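Local coordinates for adenosine deaminase (Burkholderia ambifaria, PDB 4GXW), which binds a zinc ion and probably catalyses the hydrolytic deamination of a purine such as adenosine or adenine, at residues A[187-192]-A[216-222]; A[240-244]-A[268-272]; A[76-80]-A[302-306]; A[33-38]-A[113-117]. One frame throughout, in Å; residues are numbered along the deposited sequence.

Overall arrangement
All four contacts gather round one zinc ion at the C-terminal ends of the barrel strands; 1 and 4 supply ligands, 2 and 3 bring neighbouring side chains (His241, Asp302). Interactions 2, 3 and 4 are buried; 1 is partly buried and runs out to a hydrated turn. Interactions 1 and 4 reach the same parallel sheet: across 4 the three hydrogen bonds are backbone to backbone, across 1 two of three end on the Glu191 carboxylate. Without direct hydrogen bonds, 2 joins the turn after strand 238-239 to the start of helix 269-274 through aromatic rings, and 3 the start of helix 77-87 to the short helix 303-306 through aliphatic side chains.

Interaction 1. Residues A[187-192]-A[216-222]; sequences IDYREN and HAGEFGM. With ZN (zinc ion), chain C.
The carboxylate of Glu191 is the polar centre of this contact, accepting two backbone hydrogen bonds from the loop after the neighbouring strand: Gly218 N to Glu191 OE2 at 2.9 Å and Glu219 N to Glu191 OE1 at 3.0 Å. An extended t,t side chain carries it across. Where the parallel strands end, His216 N donates to Ile187 O at 3.1 Å, and the CA atoms of Asp188 and His216 are 5.6 Å apart. His216 (chi1 m) binds zinc through NE2 at 2.3 Å, while its ND1 donates to a water (2.8 Å) that also takes the hydrogen of Ile187 N (3.1 Å). A second water links Glu191 OE1 and Glu219 OE1, 2.8 Å from each. Asp188 CB lies 3.7 Å from the His216 ring centroid in a CH-pi contact over the face; its carboxylate OD1 is hydrogen-bonded to Asn118 ND2.

Farther out, a type I' turn from Glu219 to Met222, with positive phi at Phe220 and Gly221, closes through Met222 N to Glu219 O at 2.9 Å. It turns Phe220 CD2 onto Glu191 CB (3.8 Å) and brings Met222 CE to 3.3 Å from Asn192 ND2. His35, His37 and Asp301 complete the protein ligands of the metal. Strands 184-188 and 212-217, joined by helix 200-208, form a beta-alpha-beta unit of the TIM barrel, with the zinc site at the C-terminal ends of the strands.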
# COMPACT_ATOMS: atom_id res chain seq x y z
N ILE A 187 -0.35 -6.72 -9.17
CA ILE A 187 0.81 -7.59 -9.41
C ILE A 187 1.97 -7.08 -8.57
O ILE A 187 2.23 -5.87 -8.53
CB ILE A 187 1.19 -7.68 -10.92
CG1 ILE A 187 2.30 -8.71 -11.13
CG2 ILE A 187 1.61 -6.32 -11.49
CD1 ILE A 187 2.48 -9.10 -12.59
N ASP A 188 2.64 -7.98 -7.87
CA ASP A 188 3.74 -7.60 -7.01
C ASP A 188 4.79 -8.72 -6.89
O ASP A 188 4.82 -9.62 -7.74
CB ASP A 188 3.23 -7.12 -5.64
CG ASP A 188 2.31 -8.12 -4.95
OD1 ASP A 188 2.64 -9.32 -4.90
OD2 ASP A 188 1.25 -7.70 -4.45
N TYR A 189 5.60 -8.66 -5.84
CA TYR A 189 6.85 -9.43 -5.69
C TYR A 189 7.97 -8.86 -6.59
O TYR A 189 7.82 -7.75 -7.11
CB TYR A 189 6.64 -10.94 -5.77
CG TYR A 189 6.13 -11.56 -4.47
CD1 TYR A 189 6.99 -11.73 -3.39
CD2 TYR A 189 4.82 -11.97 -4.32
CE1 TYR A 189 6.57 -12.29 -2.21
CE2 TYR A 189 4.38 -12.56 -3.12
CZ TYR A 189 5.27 -12.70 -2.07
OH TYR A 189 4.88 -13.28 -0.88
N ARG A 190 9.08 -9.57 -6.76
CA ARG A 190 10.26 -8.94 -7.35
C ARG A 190 10.06 -8.61 -8.83
O ARG A 190 9.79 -9.50 -9.62
CB ARG A 190 11.51 -9.80 -7.15
CG ARG A 190 12.83 -9.11 -7.49
CD ARG A 190 14.03 -10.00 -7.17
NE ARG A 190 15.30 -9.39 -7.56
CZ ARG A 190 16.00 -9.72 -8.64
NH1 ARG A 190 17.14 -9.11 -8.92
NH2 ARG A 190 15.55 -10.67 -9.46
N GLU A 191 10.20 -7.33 -9.18
CA GLU A 191 9.91 -6.87 -10.54
C GLU A 191 11.02 -7.24 -11.53
O GLU A 191 10.75 -7.47 -12.72
CB GLU A 191 9.67 -5.35 -10.52
CG GLU A 191 9.08 -4.78 -11.80
CD GLU A 191 8.75 -3.29 -11.71
OE1 GLU A 191 8.80 -2.73 -10.59
OE2 GLU A 191 8.46 -2.69 -12.77
N ASN A 192 12.26 -7.32 -11.05
CA ASN A 192 13.40 -7.58 -11.92
C ASN A 192 13.20 -8.83 -12.77
O ASN A 192 12.88 -9.90 -12.25
CB ASN A 192 14.68 -7.77 -11.09
CG ASN A 192 14.90 -6.66 -10.08
OD1 ASN A 192 14.08 -6.45 -9.19
ND2 ASN A 192 16.03 -5.98 -10.20
N HIS A 216 2.23 -2.95 -9.67
CA HIS A 216 3.54 -2.46 -9.25
C HIS A 216 4.39 -2.29 -10.53
O HIS A 216 4.52 -3.24 -11.33
CB HIS A 216 4.25 -3.44 -8.30
CG HIS A 216 3.74 -3.43 -6.89
ND1 HIS A 216 2.41 -3.60 -6.56
CD2 HIS A 216 4.40 -3.30 -5.71
CE1 HIS A 216 2.28 -3.57 -5.24
NE2 HIS A 216 3.47 -3.39 -4.70
N ALA A 217 4.96 -1.11 -10.71
CA ALA A 217 5.80 -0.85 -11.89
C ALA A 217 6.79 0.26 -11.59
O ALA A 217 6.45 1.25 -10.93
CB ALA A 217 4.93 -0.47 -13.09
N GLY A 218 8.02 0.11 -12.06
CA GLY A 218 9.04 1.13 -11.86
C GLY A 218 9.63 1.16 -10.46
O GLY A 218 10.16 2.20 -10.03
N GLU A 219 9.53 0.04 -9.75
CA GLU A 219 10.20 -0.16 -8.47
C GLU A 219 11.57 -0.79 -8.74
O GLU A 219 11.82 -1.30 -9.83
CB GLU A 219 9.35 -1.08 -7.57
CG GLU A 219 9.76 -1.07 -6.10
CD GLU A 219 8.95 -2.01 -5.22
OE1 GLU A 219 8.03 -2.70 -5.71
OE2 GLU A 219 9.25 -2.06 -4.00
N PHE A 220 12.46 -0.75 -7.74
CA PHE A 220 13.79 -1.36 -7.86
C PHE A 220 14.63 -0.77 -9.00
O PHE A 220 15.55 -1.42 -9.50
CB PHE A 220 13.72 -2.88 -8.05
CG PHE A 220 12.77 -3.57 -7.10
CD1 PHE A 220 13.15 -3.84 -5.79
CD2 PHE A 220 11.51 -3.99 -7.52
CE1 PHE A 220 12.29 -4.49 -4.92
CE2 PHE A 220 10.64 -4.64 -6.66
CZ PHE A 220 11.04 -4.89 -5.35
N GLY A 221 14.31 0.46 -9.41
CA GLY A 221 15.00 1.07 -10.53
C GLY A 221 14.67 0.45 -11.87
O GLY A 221 15.38 0.68 -12.85
N MET A 222 13.59 -0.33 -11.94
CA MET A 222 13.20 -0.94 -13.21
C MET A 222 12.79 0.13 -14.22
O MET A 222 12.37 1.22 -13.82
CB MET A 222 12.10 -1.99 -13.00
CG MET A 222 12.58 -3.25 -12.31
SD MET A 222 13.87 -4.13 -13.23
CE MET A 222 15.34 -3.58 -12.36
ZN ZN C . 3.74 -2.98 -2.49
O HOH W 1 -0.14 -3.99 -7.75
O HOH W 2 7.52 -5.53 -4.82
O HOH W 3 5.97 -3.78 -13.68
O HOH W 4 7.51 -3.67 -8.25
O HOH W 5 17.09 -3.60 -8.85
O HOH W 6 5.66 -2.60 -2.72

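Interaction 2. Residues A[240-244]-A[268-272]; sequences DHGYT and NSYYL
The chain turns a corner at Asp240, after strand 238-239, with the carboxylate hydrogen-bonded to Thr214 and Thr263. His241 has a positive phi (phi 77°, psi -93°), where the chain turns; its CA lies 8.9 Å from Asn268 CA. Its CA-to-CB bond points toward 268-272, and with chi1 m CE1 lies 3.7 Å from Asn268 ND2. Its ring also meets those of the zinc ligands His35 and His216, placing this contact at the wall of the metal site in the TIM-barrel deaminase fold; the His241 side chain comes within about 4 Å of the zinc (nearest atoms). Gly242, again at positive phi, carries the chain into the short 3-10 segment that starts at Tyr243, whose CA is 10.1 Å from Tyr271 CA. Tyr243 (chi1 m) folds back so that its OH and His241 ND1 share a 2.7 Å hydrogen bond; the same OH is bonded to Val265 N. The Tyr243 face receives the edge of Tyr271 in an offset edge-to-face pair, centroids 5.7 Å apart and planes at 75°, with Tyr243 CD2 3.6 Å from Tyr271 CE2. Asn268 (chi1 t) is the N-cap of helix 269-274: its OD1 accepts from Tyr271 N at 3.2 Å, so one side chain caps the helix through OD1 and touches His241 through ND2. Thr244 ends the segment with CG2 4.1 Å from Tyr271 OH, its OG1 bonded to Met222 O.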
# COMPACT_ATOMS: atom_id res chain seq x y z
N ASP A 240 1.01 1.38 -8.99
CA ASP A 240 1.73 1.27 -7.72
C ASP A 240 3.22 1.55 -7.89
O ASP A 240 3.90 0.91 -8.70
CB ASP A 240 1.46 -0.08 -7.06
CG ASP A 240 -0.02 -0.32 -6.84
OD1 ASP A 240 -0.66 0.52 -6.15
OD2 ASP A 240 -0.54 -1.31 -7.39
N HIS A 241 3.68 2.54 -7.13
CA HIS A 241 5.04 3.09 -7.16
C HIS A 241 5.23 4.01 -8.37
O HIS A 241 4.92 5.21 -8.31
CB HIS A 241 6.14 2.01 -7.09
CG HIS A 241 6.12 1.19 -5.84
ND1 HIS A 241 6.21 1.74 -4.57
CD2 HIS A 241 6.04 -0.15 -5.67
CE1 HIS A 241 6.20 0.76 -3.68
NE2 HIS A 241 6.09 -0.39 -4.31
N GLY A 242 5.70 3.47 -9.48
CA GLY A 242 5.87 4.24 -10.70
C GLY A 242 7.05 5.17 -10.75
O GLY A 242 7.14 5.97 -11.67
N TYR A 243 7.99 5.04 -9.81
CA TYR A 243 9.00 6.08 -9.56
C TYR A 243 9.84 6.46 -10.77
O TYR A 243 10.12 7.64 -10.99
CB TYR A 243 9.93 5.69 -8.39
CG TYR A 243 9.17 5.31 -7.16
CD1 TYR A 243 8.26 6.20 -6.60
CD2 TYR A 243 9.32 4.07 -6.57
CE1 TYR A 243 7.51 5.85 -5.48
CE2 TYR A 243 8.59 3.72 -5.44
CZ TYR A 243 7.68 4.61 -4.91
OH TYR A 243 6.91 4.28 -3.82
N THR A 244 10.26 5.47 -11.54
CA THR A 244 11.18 5.75 -12.64
C THR A 244 10.53 6.52 -13.80
O THR A 244 11.22 6.92 -14.73
CB THR A 244 11.85 4.47 -13.14
OG1 THR A 244 10.85 3.52 -13.49
CG2 THR A 244 12.75 3.88 -12.05
N ASN A 268 9.77 3.12 1.01
CA ASN A 268 10.21 2.13 0.02
C ASN A 268 11.62 1.62 0.32
O ASN A 268 12.56 2.40 0.44
CB ASN A 268 10.17 2.75 -1.38
CG ASN A 268 10.64 1.79 -2.46
OD1 ASN A 268 11.74 1.94 -2.99
ND2 ASN A 268 9.81 0.81 -2.79
N SER A 269 11.76 0.30 0.47
CA SER A 269 13.03 -0.26 0.93
C SER A 269 14.16 -0.06 -0.07
O SER A 269 15.30 0.19 0.32
CB SER A 269 12.89 -1.76 1.23
OG SER A 269 11.92 -2.00 2.23
N TYR A 270 13.84 -0.20 -1.36
CA TYR A 270 14.86 -0.07 -2.39
C TYR A 270 15.59 1.27 -2.30
O TYR A 270 16.82 1.30 -2.30
CB TYR A 270 14.27 -0.29 -3.80
CG TYR A 270 15.27 -0.05 -4.92
CD1 TYR A 270 16.20 -1.02 -5.29
CD2 TYR A 270 15.29 1.17 -5.60
CE1 TYR A 270 17.11 -0.78 -6.31
CE2 TYR A 270 16.19 1.41 -6.61
CZ TYR A 270 17.09 0.44 -6.96
OH TYR A 270 17.98 0.69 -7.98
N TYR A 271 14.85 2.37 -2.22
CA TYR A 271 15.51 3.67 -2.17
C TYR A 271 16.23 3.92 -0.85
O TYR A 271 17.28 4.55 -0.85
CB TYR A 271 14.57 4.83 -2.56
CG TYR A 271 14.32 4.86 -4.06
CD1 TYR A 271 15.38 5.06 -4.95
CD2 TYR A 271 13.05 4.67 -4.59
CE1 TYR A 271 15.17 5.07 -6.32
CE2 TYR A 271 12.83 4.68 -5.96
CZ TYR A 271 13.90 4.88 -6.83
OH TYR A 271 13.69 4.88 -8.18
N LEU A 272 15.69 3.41 0.26
CA LEU A 272 16.39 3.51 1.55
C LEU A 272 17.72 2.77 1.52
O LEU A 272 18.70 3.19 2.13
CB LEU A 272 15.52 2.96 2.69
CG LEU A 272 14.41 3.89 3.21
CD1 LEU A 272 13.44 3.13 4.09
CD2 LEU A 272 15.05 5.02 3.98

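Interaction 3. Residues A[76-80]-A[302-306]; sequences VLHVL and DPTLH
Apolar packing dominates, and Leu305 CD1 is its hub. This methyl lies 3.8 Å from Val76 CB, 3.8 Å from Val79 CG1 and 4.0 Å from Leu80 CD1, so the first turn of helix 77-87 closes on one leucine in its m,t rotamer. Val76, at the N-cap position, and Leu305 are the nearest pair along the backbones, with CA atoms 7.1 Å apart. Val79 (chi1 t) points straight across, whereas Leu80 reaches over with an m,p side chain.

Contacts with polar groups are looser. Val76 CG2 is 3.9 Å from Asp302 OD2, Leu80 CD1 is 4.2 Å from Asp302 OD1, and Val76 CG1 meets the edge of the His306 ring at CD2, 4.4 Å away. His306 ND1 is hydrogen-bonded to Thr267 OG1.

No direct hydrogen bond joins the segments. Within them, Val79 N to Val76 O at 2.9 Å begins helix 77-87, and His306 N to Asp302 O at 2.7 Å holds the short, weakly bonded helix about 303-306. A water takes a weak 3.4 Å bond from Val76 N and lies 3.3 Å from His306 NE2.

The contact sets the start of helix 77-87 against the segment following the zinc ligand Asp301, beside the metal site of the TIM barrel.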
# COMPACT_ATOMS: atom_id res chain seq x y z
N VAL A 76 11.42 -7.04 2.51
CA VAL A 76 10.73 -7.91 3.45
C VAL A 76 9.95 -9.03 2.76
O VAL A 76 9.13 -9.69 3.39
CB VAL A 76 9.77 -7.10 4.34
CG1 VAL A 76 10.52 -5.96 5.04
CG2 VAL A 76 8.63 -6.54 3.51
N LEU A 77 10.22 -9.25 1.48
CA LEU A 77 9.50 -10.27 0.73
C LEU A 77 9.67 -11.65 1.36
O LEU A 77 8.74 -12.47 1.33
CB LEU A 77 9.94 -10.27 -0.74
CG LEU A 77 9.67 -8.94 -1.47
CD1 LEU A 77 10.04 -9.05 -2.94
CD2 LEU A 77 8.22 -8.51 -1.32
N HIS A 78 10.83 -11.89 1.96
CA HIS A 78 11.09 -13.17 2.62
C HIS A 78 10.20 -13.42 3.83
O HIS A 78 9.90 -14.57 4.17
CB HIS A 78 12.57 -13.30 3.01
CG HIS A 78 13.01 -12.30 4.04
ND1 HIS A 78 13.37 -12.67 5.31
CD2 HIS A 78 13.14 -10.96 3.97
CE1 HIS A 78 13.72 -11.58 5.99
NE2 HIS A 78 13.58 -10.54 5.20
N VAL A 79 9.75 -12.34 4.48
CA VAL A 79 8.85 -12.49 5.62
C VAL A 79 7.48 -12.93 5.12
O VAL A 79 6.85 -13.81 5.71
CB VAL A 79 8.71 -11.18 6.42
CG1 VAL A 79 7.76 -11.37 7.60
CG2 VAL A 79 10.08 -10.71 6.90
N LEU A 80 7.03 -12.32 4.02
CA LEU A 80 5.78 -12.71 3.39
C LEU A 80 5.84 -14.18 2.99
O LEU A 80 4.88 -14.92 3.19
CB LEU A 80 5.48 -11.84 2.16
CG LEU A 80 4.73 -10.54 2.44
CD1 LEU A 80 5.55 -9.57 3.29
CD2 LEU A 80 4.29 -9.89 1.13
N ASP A 302 3.93 -2.01 3.82
CA ASP A 302 4.08 -3.11 4.78
C ASP A 302 4.21 -2.48 6.17
O ASP A 302 5.32 -2.40 6.71
CB ASP A 302 5.32 -3.96 4.47
CG ASP A 302 5.31 -4.50 3.06
OD1 ASP A 302 4.58 -5.47 2.79
OD2 ASP A 302 6.06 -3.97 2.21
N PRO A 303 3.08 -2.01 6.73
CA PRO A 303 3.15 -1.13 7.91
C PRO A 303 3.87 -1.74 9.11
O PRO A 303 4.63 -1.03 9.77
CB PRO A 303 1.68 -0.83 8.23
CG PRO A 303 0.92 -1.92 7.52
CD PRO A 303 1.69 -2.19 6.28
N THR A 304 3.66 -3.01 9.40
CA THR A 304 4.28 -3.56 10.61
C THR A 304 5.74 -3.95 10.39
O THR A 304 6.53 -3.98 11.33
CB THR A 304 3.51 -4.74 11.18
OG1 THR A 304 3.42 -5.76 10.18
CG2 THR A 304 2.12 -4.31 11.62
N LEU A 305 6.11 -4.24 9.14
CA LEU A 305 7.48 -4.61 8.82
C LEU A 305 8.35 -3.39 8.52
O LEU A 305 9.55 -3.39 8.81
CB LEU A 305 7.51 -5.58 7.64
CG LEU A 305 6.76 -6.89 7.87
CD1 LEU A 305 6.83 -7.79 6.65
CD2 LEU A 305 7.30 -7.63 9.08
N HIS A 306 7.75 -2.35 7.95
CA HIS A 306 8.44 -1.08 7.71
C HIS A 306 8.42 -0.18 8.94
O HIS A 306 9.07 0.86 8.95
CB HIS A 306 7.78 -0.31 6.56
CG HIS A 306 8.10 -0.85 5.20
ND1 HIS A 306 7.91 -0.10 4.05
CD2 HIS A 306 8.59 -2.04 4.79
CE1 HIS A 306 8.26 -0.82 3.00
NE2 HIS A 306 8.68 -2.00 3.42
O HOH W 7 10.09 -4.13 1.35

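Interaction 4. Residues A[33-38]-A[113-117]; sequences ELHCHL and AEFFW. With ZN (zinc ion), chain C.
The paired histidines of the His-X-His motif, which follows the first strand of amidohydrolase barrels, are set here against the second strand. His35 NE2 and His37 NE2 bind zinc at 2.2 and 2.1 Å. A parallel bridge pairs Glu33 with Ala113 (CA atoms 4.6 Å apart), Glu114 N donating to Glu33 O at 2.8 Å. The register then shifts by one residue: Phe116 N donates to Cys36 O (2.8 Å) and Leu38 N to Phe116 O (2.9 Å), around the bridge of His37 with Phe116. In the gap, a water accepts from Cys36 N at 2.8 Å and lies 2.7 Å from Glu114 O.

Phe116 (chi1 m) underlies both ligands. Its edge meets the face of His35, centroids 5.4 Å apart and planes at 74°, and its CD2 lies 3.5 Å from His37 CE1. Leu38 CB packs on Phe115 CD2 at 4.0 Å. His35 ND1 is hydrogen-bonded to Thr263 OG1; His216 and Asp301 complete the protein ligands of this mononuclear zinc site, typical of adenosine deaminases.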
# COMPACT_ATOMS: atom_id res chain seq x y z
N GLU A 33 -6.36 4.25 2.23
CA GLU A 33 -5.11 3.54 1.97
C GLU A 33 -5.35 2.65 0.75
O GLU A 33 -6.30 1.86 0.72
CB GLU A 33 -4.64 2.70 3.16
CG GLU A 33 -3.32 1.97 2.87
CD GLU A 33 -2.50 1.70 4.10
OE1 GLU A 33 -3.00 1.02 5.03
OE2 GLU A 33 -1.34 2.17 4.15
N LEU A 34 -4.48 2.80 -0.25
CA LEU A 34 -4.62 2.10 -1.53
C LEU A 34 -3.46 1.15 -1.82
O LEU A 34 -3.47 0.46 -2.83
CB LEU A 34 -4.73 3.09 -2.68
CG LEU A 34 -5.89 4.08 -2.65
CD1 LEU A 34 -5.85 4.99 -3.86
CD2 LEU A 34 -7.22 3.33 -2.58
N HIS A 35 -2.45 1.13 -0.95
CA HIS A 35 -1.26 0.31 -1.17
C HIS A 35 -0.78 -0.27 0.15
O HIS A 35 -0.02 0.37 0.89
CB HIS A 35 -0.15 1.14 -1.84
CG HIS A 35 1.03 0.34 -2.31
ND1 HIS A 35 1.82 0.74 -3.37
CD2 HIS A 35 1.58 -0.81 -1.86
CE1 HIS A 35 2.78 -0.15 -3.56
NE2 HIS A 35 2.65 -1.11 -2.66
N CYS A 36 -1.24 -1.48 0.44
CA CYS A 36 -0.89 -2.17 1.66
C CYS A 36 -1.01 -3.66 1.45
O CYS A 36 -2.05 -4.15 1.01
CB CYS A 36 -1.81 -1.76 2.81
SG CYS A 36 -1.32 -2.48 4.38
N HIS A 37 0.05 -4.39 1.77
CA HIS A 37 0.03 -5.85 1.67
C HIS A 37 -0.40 -6.43 3.01
O HIS A 37 0.22 -6.16 4.04
CB HIS A 37 1.41 -6.39 1.25
CG HIS A 37 1.89 -5.82 -0.05
ND1 HIS A 37 1.69 -6.44 -1.26
CD2 HIS A 37 2.53 -4.66 -0.32
CE1 HIS A 37 2.20 -5.69 -2.23
NE2 HIS A 37 2.71 -4.59 -1.68
N LEU A 38 -1.47 -7.22 2.96
CA LEU A 38 -1.99 -7.92 4.13
C LEU A 38 -0.89 -8.59 4.95
O LEU A 38 -0.82 -8.42 6.17
CB LEU A 38 -3.00 -8.98 3.69
CG LEU A 38 -3.66 -9.76 4.82
CD1 LEU A 38 -4.42 -8.83 5.77
CD2 LEU A 38 -4.56 -10.85 4.26
N ALA A 113 -9.87 1.22 3.07
CA ALA A 113 -8.59 0.57 2.80
C ALA A 113 -8.74 -0.48 1.71
O ALA A 113 -9.61 -1.34 1.79
CB ALA A 113 -8.03 -0.08 4.07
N GLU A 114 -7.88 -0.42 0.70
CA GLU A 114 -7.83 -1.47 -0.32
C GLU A 114 -6.48 -2.13 -0.17
O GLU A 114 -5.44 -1.46 -0.22
CB GLU A 114 -8.01 -0.86 -1.71
CG GLU A 114 -9.25 0.03 -1.78
CD GLU A 114 -9.56 0.59 -3.15
OE1 GLU A 114 -8.88 0.22 -4.13
OE2 GLU A 114 -10.50 1.40 -3.24
N PHE A 115 -6.48 -3.45 0.04
CA PHE A 115 -5.26 -4.16 0.41
C PHE A 115 -5.00 -5.39 -0.44
O PHE A 115 -5.93 -6.02 -0.96
CB PHE A 115 -5.23 -4.48 1.92
CG PHE A 115 -6.34 -5.39 2.38
CD1 PHE A 115 -7.58 -4.89 2.74
CD2 PHE A 115 -6.14 -6.76 2.48
CE1 PHE A 115 -8.60 -5.74 3.20
CE2 PHE A 115 -7.14 -7.60 2.93
CZ PHE A 115 -8.38 -7.09 3.28
N PHE A 116 -3.71 -5.71 -0.60
CA PHE A 116 -3.24 -6.78 -1.48
C PHE A 116 -3.07 -8.11 -0.74
O PHE A 116 -2.57 -8.16 0.39
CB PHE A 116 -1.87 -6.41 -2.05
CG PHE A 116 -1.85 -5.14 -2.88
CD1 PHE A 116 -2.78 -4.91 -3.88
CD2 PHE A 116 -0.88 -4.17 -2.64
CE1 PHE A 116 -2.73 -3.74 -4.64
CE2 PHE A 116 -0.84 -3.00 -3.40
CZ PHE A 116 -1.77 -2.79 -4.40
N TRP A 117 -3.46 -9.20 -1.41
CA TRP A 117 -3.26 -10.55 -0.89
C TRP A 117 -2.89 -11.42 -2.08
O TRP A 117 -3.53 -11.33 -3.12
CB TRP A 117 -4.55 -11.07 -0.25
CG TRP A 117 -4.65 -12.58 -0.14
CD1 TRP A 117 -3.80 -13.42 0.53
CD2 TRP A 117 -5.67 -13.41 -0.72
NE1 TRP A 117 -4.24 -14.73 0.40
CE2 TRP A 117 -5.39 -14.74 -0.35
CE3 TRP A 117 -6.81 -13.15 -1.48
CZ2 TRP A 117 -6.19 -15.81 -0.75
CZ3 TRP A 117 -7.61 -14.20 -1.87
CH2 TRP A 117 -7.29 -15.52 -1.50
ZN ZN C . 3.74 -2.98 -2.49
O HOH W 8 -3.22 -2.28 -1.43
O HOH W 6 5.66 -2.60 -2.72